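Local atomic coordinates of DUF2442 domain-containing protein (Nitrosomonas europaea, PDB entry 2AUW), a protein that is of unknown function but may bind DNA. Residues Thr12-Leu17 / Val58-Trp63; Pro52-Arg57 / Glu68-Glu73. All coordinates share one frame; numbering follows the deposited sequence. Where two conformers were deposited one is given.

How the contacts relate
Contact 1 joins the edge strand 11-16 of a three-stranded antiparallel sheet to the short strand 59-60, and contact 2 joins helix 52-55 to the loop that follows strand 67-68. Their centres lie about 9 Å apart, on the same side of the chain's centre. Along the chain the order is 12-17, 52-57, 58-63, 68-73, so the segments of the two contacts alternate and the pairings interlock. Strands 59-60 and 67-68 pair as a small antiparallel hairpin, and H59 NE2 of contact 1 lies 2.7 Å from E68 OE2 of contact 2, a probable hydrogen bond. Together they tie sheet, helix and hairpin to one another, and all four segments fall within the DUF2442 family region.

Contact 1 (Thr12-Leu17 / Val58-Trp63); sequences TAVEAL and VHIAEW
V14 and V58 meet tip to tip where strand 12-16 runs antiparallel to the short segment 58-60, their directions 173° apart; side chains and a water, not backbone hydrogen bonds, join them. From CB the V14 side chain forks. CG1, set between the backbone N and the carbonyl carbon (chi1 62°), lies against the backbone of H59, 3.6 Å from H59 C, and also touches I60 CG1. CG2, anti to the backbone N, meets V58 CG2 at 3.8 Å. V58 is branched in the same way: its other methyl, CG1, comes within 3.6 Å of A16 CB and rests against the A16 backbone N. The short A16 side chain leaves room for this methyl, while the two valines, each branched at CB, fill the space between the chains. I60 contributes a longer arm, its CD1 reaching the peptide between T12 and A13, 3.8 Å from A13 N. A water bridges the two chains, donating to V14 O at 3.0 Å and to V58 O at 2.9 Å, two acceptors that could not bond each other. H59 turns its CB away from the seam, and its imidazole is hydrogen-bonded to E68 and to R57 O. T12 and A13 form a classic beta bulge opposite T25. The contact lies at the surface, with strand 21-26 beside 12-16 and strand 67-68 paired to 59-60, while V58 also packs on L22, V67 and W69.

Contact 2 (Pro52-Arg57 / Glu68-Glu73); sequences PEAFAR and EWFDTE
W69 and F55 lie side by side and point the same way, joining the loop to helix 52-55. Just before W69, E68 ends its strand, and its OE1 accepts T72 N at 2.7 Å through the anti lone pair. CG of W69 stands anti to the carbonyl carbon (chi1 -72°), beside the backbone N; further out on the ring, NE1 gives a weak hydrogen bond to F55 O at 2.8 Å, bent to 130°. A54 O and F55 O both lie at the indole edge. The F55 ring and the five-membered ring are tilted by 29° and slid apart, barely overlapping, while F55 CE1 touches W69 CZ2 at 3.8 Å. An alanine in place of W69 would probably leave F55 O without this donor and open a gap beside the F55 ring. Within the DUF2442 region the two aromatics pack on L22 of strand 21-26, and Y20 meets F55 edge-to-face. F70 follows, its CZ 3.9 Å from A54 CB, where a small residue leaves room for the ring. D71 and T72 carry the turn onward to E73, whose carboxylate suits a cluster of peptide N-H groups: OE1 accepts F70 N and D71 N, the latter at 2.7 Å, and OE2 accepts W69 N at 3.0 Å.

Contact 1 (Thr12-Leu17 / Val58-Trp63)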
ATOM      1  N   THR B  12     -10.522  -7.328  17.648  1.00 24.98           N
ATOM      2  CA  THR B  12     -11.623  -6.500  18.151  1.00 25.33           C
ATOM      3  C   THR B  12     -12.289  -7.013  19.420  1.00 26.24           C
ATOM      4  O   THR B  12     -13.062  -6.273  20.033  1.00 27.19           O
ATOM      5  CB  THR B  12     -12.703  -6.294  17.059  1.00 24.93           C
ATOM      6  OG1 THR B  12     -13.268  -7.562  16.681  1.00 24.41           O
ATOM      7  CG2 THR B  12     -12.108  -5.676  15.822  1.00 25.41           C
ATOM      8  N   ALA B  13     -12.017  -8.269  19.823  1.00 26.08           N
ATOM      9  CA  ALA B  13     -12.488  -8.793  21.102  1.00 26.22           C
ATOM     10  C   ALA B  13     -11.705 -10.053  21.430  1.00 26.55           C
ATOM     11  O   ALA B  13     -11.406 -10.848  20.529  1.00 25.45           O
ATOM     12  CB  ALA B  13     -14.003  -9.146  21.034  1.00 26.72           C
ATOM     13  N   VAL B  14     -11.396 -10.218  22.712  1.00 27.24           N
ATOM     14  CA  VAL B  14     -10.848 -11.504  23.232  1.00 27.67           C
ATOM     15  C   VAL B  14     -11.589 -11.921  24.515  1.00 28.77           C
ATOM     16  O   VAL B  14     -11.860 -11.096  25.392  1.00 29.57           O
ATOM     17  CB  VAL B  14      -9.318 -11.441  23.476  1.00 26.41           C
ATOM     18  CG1 VAL B  14      -8.964 -10.399  24.523  1.00 26.16           C
ATOM     19  CG2 VAL B  14      -8.707 -12.839  23.890  1.00 26.87           C
ATOM     20  N   GLU B  15     -11.896 -13.211  24.611  0.50 28.75           N
ATOM     21  CA  GLU B  15     -12.660 -13.756  25.730  0.50 29.02           C
ATOM     22  C   GLU B  15     -12.026 -15.065  26.197  0.50 29.16           C
ATOM     23  O   GLU B  15     -11.850 -15.975  25.388  0.50 28.93           O
ATOM     24  CB  GLU B  15     -14.089 -14.027  25.261  0.50 28.94           C
ATOM     25  CG  GLU B  15     -14.925 -14.889  26.194  0.50 28.95           C
ATOM     26  CD  GLU B  15     -16.322 -15.161  25.667  0.50 29.60           C
ATOM     27  OE1 GLU B  15     -17.210 -15.442  26.499  0.50 28.67           O
ATOM     28  OE2 GLU B  15     -16.536 -15.118  24.435  0.50 30.32           O
ATOM     29  N   ALA B  16     -11.714 -15.157  27.495  1.00 29.51           N
ATOM     30  CA  ALA B  16     -11.201 -16.388  28.080  1.00 29.63           C
ATOM     31  C   ALA B  16     -12.335 -17.389  28.174  1.00 29.75           C
ATOM     32  O   ALA B  16     -13.390 -17.090  28.780  1.00 30.26           O
ATOM     33  CB  ALA B  16     -10.639 -16.110  29.466  1.00 29.61           C
ATOM     34  N   LEU B  17     -12.151 -18.555  27.562  1.00 29.21           N
ATOM     35  CA  LEU B  17     -13.072 -19.663  27.756  1.00 29.45           C
ATOM     36  C   LEU B  17     -12.535 -20.540  28.914  1.00 29.99           C
ATOM     37  O   LEU B  17     -11.699 -20.088  29.703  1.00 29.42           O
ATOM     38  CB  LEU B  17     -13.240 -20.481  26.465  1.00 29.64           C
ATOM     39  CG  LEU B  17     -13.648 -19.724  25.184  1.00 29.44           C
ATOM     40  CD1 LEU B  17     -13.888 -20.652  24.018  1.00 30.83           C
ATOM     41  CD2 LEU B  17     -14.876 -18.856  25.424  1.00 30.46           C
ATOM     42  N   VAL B  58      -7.689 -12.181  30.801  1.00 30.33           N
ATOM     43  CA  VAL B  58      -7.256 -11.815  29.426  1.00 29.33           C
ATOM     44  C   VAL B  58      -8.039 -10.596  28.878  1.00 29.61           C
ATOM     45  O   VAL B  58      -9.282 -10.474  29.066  1.00 28.18           O
ATOM     46  CB  VAL B  58      -7.417 -12.996  28.432  1.00 29.00           C
ATOM     47  CG1 VAL B  58      -8.884 -13.268  28.147  1.00 26.66           C
ATOM     48  CG2 VAL B  58      -6.651 -12.748  27.110  1.00 27.17           C
ATOM     49  N   HIS B  59      -7.314  -9.709  28.197  1.00 29.05           N
ATOM     50  CA  HIS B  59      -7.948  -8.543  27.566  1.00 29.50           C
ATOM     51  C   HIS B  59      -7.052  -8.056  26.428  1.00 29.71           C
ATOM     52  O   HIS B  59      -5.960  -8.590  26.223  1.00 29.08           O
ATOM     53  CB  HIS B  59      -8.073  -7.431  28.608  1.00 29.54           C
ATOM     54  CG  HIS B  59      -6.785  -7.140  29.318  1.00 27.59           C
ATOM     55  ND1 HIS B  59      -6.367  -7.857  30.423  1.00 31.25           N
ATOM     56  CD2 HIS B  59      -5.801  -6.254  29.053  1.00 27.52           C
ATOM     57  CE1 HIS B  59      -5.194  -7.398  30.822  1.00 27.17           C
ATOM     58  NE2 HIS B  59      -4.836  -6.416  30.014  1.00 28.48           N
ATOM     59  N   ILE B  60      -7.504  -7.046  25.688  1.00 29.62           N
ATOM     60  CA  ILE B  60      -6.653  -6.453  24.639  1.00 29.86           C
ATOM     61  C   ILE B  60      -5.781  -5.368  25.274  1.00 30.37           C
ATOM     62  O   ILE B  60      -6.336  -4.470  25.904  1.00 29.61           O
ATOM     63  CB  ILE B  60      -7.498  -5.851  23.495  1.00 29.64           C
ATOM     64  CG1 ILE B  60      -8.389  -6.911  22.843  1.00 29.01           C
ATOM     65  CG2 ILE B  60      -6.598  -5.117  22.468  1.00 30.06           C
ATOM     66  CD1 ILE B  60      -9.350  -6.362  21.806  1.00 28.88           C
ATOM     67  N   ALA B  61      -4.440  -5.451  25.133  1.00 30.10           N
ATOM     68  CA  ALA B  61      -3.501  -4.453  25.724  1.00 30.73           C
ATOM     69  C   ALA B  61      -3.794  -3.011  25.278  1.00 31.53           C
ATOM     70  O   ALA B  61      -4.014  -2.765  24.085  1.00 31.16           O
ATOM     71  CB  ALA B  61      -2.028  -4.790  25.413  1.00 30.99           C
ATOM     72  N   GLU B  62      -3.797  -2.077  26.240  1.00 32.73           N
ATOM     73  CA  GLU B  62      -4.081  -0.658  25.952  1.00 33.47           C
ATOM     74  C   GLU B  62      -3.106  -0.167  24.891  1.00 33.37           C
ATOM     75  O   GLU B  62      -1.891  -0.293  25.066  1.00 33.54           O
ATOM     76  CB  GLU B  62      -3.958   0.245  27.196  1.00 33.72           C
ATOM     77  CG  GLU B  62      -4.281   1.717  26.880  1.00 35.60           C
ATOM     78  CD  GLU B  62      -3.881   2.720  27.956  1.00 34.02           C
ATOM     79  OE1 GLU B  62      -4.271   3.899  27.826  1.00 36.68           O
ATOM     80  OE2 GLU B  62      -3.176   2.363  28.924  1.00 37.36           O
ATOM     81  N   TRP B  63      -3.655   0.391  23.814  1.00 33.25           N
ATOM     82  CA  TRP B  63      -2.878   0.912  22.686  1.00 34.15           C
ATOM     83  C   TRP B  63      -2.095  -0.162  21.930  1.00 34.12           C
ATOM     84  O   TRP B  63      -2.253  -0.276  20.723  1.00 34.56           O
ATOM     85  CB  TRP B  63      -1.915   2.061  23.083  1.00 34.13           C
ATOM     86  CG  TRP B  63      -0.976   2.437  21.925  1.00 34.20           C
ATOM     87  CD1 TRP B  63      -1.295   3.171  20.799  1.00 34.82           C
ATOM     88  CD2 TRP B  63       0.392   2.033  21.760  1.00 34.07           C
ATOM     89  NE1 TRP B  63      -0.194   3.269  19.969  1.00 34.28           N
ATOM     90  CE2 TRP B  63       0.855   2.590  20.535  1.00 34.93           C
ATOM     91  CE3 TRP B  63       1.285   1.278  22.540  1.00 34.21           C
ATOM     92  CZ2 TRP B  63       2.170   2.392  20.064  1.00 35.61           C
ATOM     93  CZ3 TRP B  63       2.604   1.083  22.065  1.00 35.00           C
ATOM     94  CH2 TRP B  63       3.027   1.646  20.845  1.00 34.63           C
TER
HETATM   95  O   HOH W   1     -11.672  -9.343  27.838  1.00 45.09           O

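Contact 2 (Pro52-Arg57 / Glu68-Glu73)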
ATOM      1  N   PRO B  52      -6.176 -20.551  36.815  1.00 38.67           N
ATOM      2  CA  PRO B  52      -7.457 -20.292  36.138  1.00 39.16           C
ATOM      3  C   PRO B  52      -8.063 -18.900  36.384  1.00 39.21           C
ATOM      4  O   PRO B  52      -8.757 -18.376  35.504  1.00 39.07           O
ATOM      5  CB  PRO B  52      -8.373 -21.392  36.670  1.00 39.73           C
ATOM      6  CG  PRO B  52      -7.417 -22.507  37.126  1.00 39.12           C
ATOM      7  CD  PRO B  52      -6.223 -21.770  37.653  1.00 38.75           C
ATOM      8  N   GLU B  53      -7.788 -18.333  37.557  0.50 39.12           N
ATOM      9  CA  GLU B  53      -8.264 -16.997  37.928  0.50 38.87           C
ATOM     10  C   GLU B  53      -7.509 -15.925  37.151  0.50 38.50           C
ATOM     11  O   GLU B  53      -8.101 -14.955  36.670  0.50 38.55           O
ATOM     12  CB  GLU B  53      -8.105 -16.769  39.435  0.50 39.12           C
ATOM     13  CG  GLU B  53      -8.808 -17.807  40.304  0.50 39.69           C
ATOM     14  CD  GLU B  53      -9.015 -17.331  41.733  0.50 41.06           C
ATOM     15  OE1 GLU B  53     -10.190 -17.156  42.123  0.50 40.95           O
ATOM     16  OE2 GLU B  53      -8.010 -17.121  42.455  0.50 40.61           O
ATOM     17  N   ALA B  54      -6.202 -16.123  37.011  1.00 37.68           N
ATOM     18  CA  ALA B  54      -5.348 -15.196  36.295  1.00 36.41           C
ATOM     19  C   ALA B  54      -5.668 -15.259  34.798  1.00 35.48           C
ATOM     20  O   ALA B  54      -5.835 -14.223  34.171  1.00 35.15           O
ATOM     21  CB  ALA B  54      -3.875 -15.476  36.577  1.00 36.74           C
ATOM     22  N   PHE B  55      -5.819 -16.471  34.255  1.00 33.83           N
ATOM     23  CA  PHE B  55      -6.122 -16.679  32.829  1.00 32.17           C
ATOM     24  C   PHE B  55      -7.402 -15.954  32.406  1.00 31.84           C
ATOM     25  O   PHE B  55      -7.472 -15.366  31.322  1.00 31.83           O
ATOM     26  CB  PHE B  55      -6.265 -18.177  32.530  1.00 31.28           C
ATOM     27  CG  PHE B  55      -6.625 -18.477  31.101  1.00 29.00           C
ATOM     28  CD1 PHE B  55      -5.652 -18.416  30.105  1.00 27.63           C
ATOM     29  CD2 PHE B  55      -7.934 -18.828  30.757  1.00 27.97           C
ATOM     30  CE1 PHE B  55      -5.980 -18.682  28.769  1.00 28.87           C
ATOM     31  CE2 PHE B  55      -8.273 -19.104  29.448  1.00 28.46           C
ATOM     32  CZ  PHE B  55      -7.276 -19.036  28.441  1.00 27.08           C
ATOM     33  N   ALA B  56      -8.413 -16.014  33.277  1.00 31.83           N
ATOM     34  CA  ALA B  56      -9.706 -15.357  33.061  1.00 31.12           C
ATOM     35  C   ALA B  56      -9.633 -13.845  32.855  1.00 30.76           C
ATOM     36  O   ALA B  56     -10.602 -13.243  32.384  1.00 31.32           O
ATOM     37  CB  ALA B  56     -10.651 -15.674  34.252  1.00 31.98           C
ATOM     38  N   ARG B  57      -8.514 -13.242  33.229  0.60 30.59           N
ATOM     39  CA  ARG B  57      -8.354 -11.790  33.126  0.60 30.78           C
ATOM     40  C   ARG B  57      -7.689 -11.316  31.823  0.60 30.38           C
ATOM     41  O   ARG B  57      -7.177 -10.200  31.766  0.60 30.41           O
ATOM     42  CB  ARG B  57      -7.610 -11.242  34.350  0.60 31.11           C
ATOM     43  CG  ARG B  57      -8.314 -11.549  35.682  0.60 31.81           C
ATOM     44  CD  ARG B  57      -7.689 -10.767  36.832  0.60 37.22           C
ATOM     45  NE  ARG B  57      -6.625 -11.519  37.504  0.60 39.37           N
ATOM     46  CZ  ARG B  57      -6.791 -12.251  38.608  0.60 40.05           C
ATOM     47  NH1 ARG B  57      -5.753 -12.902  39.126  0.60 39.10           N
ATOM     48  NH2 ARG B  57      -7.986 -12.340  39.195  0.60 40.22           N
ATOM     49  N   GLU B  68      -3.347  -9.836  26.227  1.00 29.16           N
ATOM     50  CA  GLU B  68      -2.605  -9.563  27.434  1.00 29.55           C
ATOM     51  C   GLU B  68      -3.319 -10.090  28.677  1.00 30.39           C
ATOM     52  O   GLU B  68      -4.547 -10.154  28.718  1.00 30.02           O
ATOM     53  CB  GLU B  68      -2.369  -8.050  27.567  1.00 29.43           C
ATOM     54  CG  GLU B  68      -1.744  -7.656  28.906  1.00 30.80           C
ATOM     55  CD  GLU B  68      -1.469  -6.184  28.953  1.00 34.83           C
ATOM     56  OE1 GLU B  68      -0.370  -5.788  28.510  1.00 33.90           O
ATOM     57  OE2 GLU B  68      -2.358  -5.438  29.422  1.00 34.55           O
ATOM     58  N   TRP B  69      -2.527 -10.480  29.670  1.00 31.34           N
ATOM     59  CA  TRP B  69      -3.028 -10.866  30.986  1.00 32.38           C
ATOM     60  C   TRP B  69      -2.343  -9.912  31.945  1.00 34.02           C
ATOM     61  O   TRP B  69      -3.011  -9.127  32.608  1.00 34.48           O
ATOM     62  CB  TRP B  69      -2.699 -12.321  31.352  1.00 30.45           C
ATOM     63  CG  TRP B  69      -3.483 -13.357  30.589  1.00 29.17           C
ATOM     64  CD1 TRP B  69      -4.619 -13.980  30.985  1.00 27.67           C
ATOM     65  CD2 TRP B  69      -3.166 -13.878  29.291  1.00 27.12           C
ATOM     66  NE1 TRP B  69      -5.028 -14.885  30.032  1.00 28.34           N
ATOM     67  CE2 TRP B  69      -4.161 -14.814  28.962  1.00 26.21           C
ATOM     68  CE3 TRP B  69      -2.119 -13.645  28.375  1.00 26.55           C
ATOM     69  CZ2 TRP B  69      -4.152 -15.520  27.762  1.00 26.20           C
ATOM     70  CZ3 TRP B  69      -2.130 -14.327  27.159  1.00 25.47           C
ATOM     71  CH2 TRP B  69      -3.122 -15.265  26.871  1.00 26.29           C
ATOM     72  N   PHE B  70      -1.014  -9.957  31.982  1.00 35.50           N
ATOM     73  CA  PHE B  70      -0.236  -8.977  32.753  1.00 37.12           C
ATOM     74  C   PHE B  70       0.547  -7.980  31.890  1.00 37.30           C
ATOM     75  O   PHE B  70       0.507  -6.781  32.148  1.00 37.58           O
ATOM     76  CB  PHE B  70       0.684  -9.662  33.778  1.00 37.63           C
ATOM     77  CG  PHE B  70      -0.021 -10.648  34.668  1.00 40.10           C
ATOM     78  CD1 PHE B  70       0.160 -12.017  34.490  1.00 40.77           C
ATOM     79  CD2 PHE B  70      -0.864 -10.206  35.696  1.00 41.80           C
ATOM     80  CE1 PHE B  70      -0.494 -12.938  35.306  1.00 41.40           C
ATOM     81  CE2 PHE B  70      -1.525 -11.118  36.531  1.00 42.30           C
ATOM     82  CZ  PHE B  70      -1.340 -12.492  36.334  1.00 41.31           C
ATOM     83  N   ASP B  71       1.252  -8.468  30.866  1.00 37.28           N
ATOM     84  CA  ASP B  71       2.123  -7.604  30.064  1.00 36.85           C
ATOM     85  C   ASP B  71       2.307  -8.068  28.610  1.00 36.11           C
ATOM     86  O   ASP B  71       3.206  -8.877  28.317  1.00 35.65           O
ATOM     87  CB  ASP B  71       3.498  -7.455  30.726  1.00 37.41           C
ATOM     88  CG  ASP B  71       4.393  -6.469  29.995  1.00 39.99           C
ATOM     89  OD1 ASP B  71       3.874  -5.588  29.265  1.00 43.04           O
ATOM     90  OD2 ASP B  71       5.626  -6.579  30.144  1.00 44.06           O
ATOM     91  N   THR B  72       1.467  -7.533  27.720  1.00 34.41           N
ATOM     92  CA  THR B  72       1.611  -7.718  26.271  1.00 33.31           C
ATOM     93  C   THR B  72       2.193  -9.106  25.875  1.00 32.06           C
ATOM     94  O   THR B  72       3.168  -9.192  25.125  1.00 31.34           O
ATOM     95  CB  THR B  72       2.510  -6.603  25.675  1.00 33.93           C
ATOM     96  OG1 THR B  72       3.773  -6.608  26.356  1.00 34.62           O
ATOM     97  CG2 THR B  72       1.861  -5.232  25.834  1.00 32.97           C
ATOM     98  N   GLU B  73       1.595 -10.179  26.372  1.00 30.11           N
ATOM     99  CA  GLU B  73       2.212 -11.506  26.231  1.00 29.23           C
ATOM    100  C   GLU B  73       2.237 -12.021  24.794  1.00 28.47           C
ATOM    101  O   GLU B  73       3.292 -12.493  24.332  1.00 28.53           O
ATOM    102  CB  GLU B  73       1.574 -12.542  27.159  1.00 29.39           C
ATOM    103  CG  GLU B  73       1.945 -12.354  28.640  1.00 29.50           C
ATOM    104  CD  GLU B  73       1.071 -11.320  29.352  1.00 31.57           C
ATOM    105  OE1 GLU B  73       1.210 -11.162  30.577  1.00 30.57           O
ATOM    106  OE2 GLU B  73       0.250 -10.670  28.677  1.00 29.01           O
TER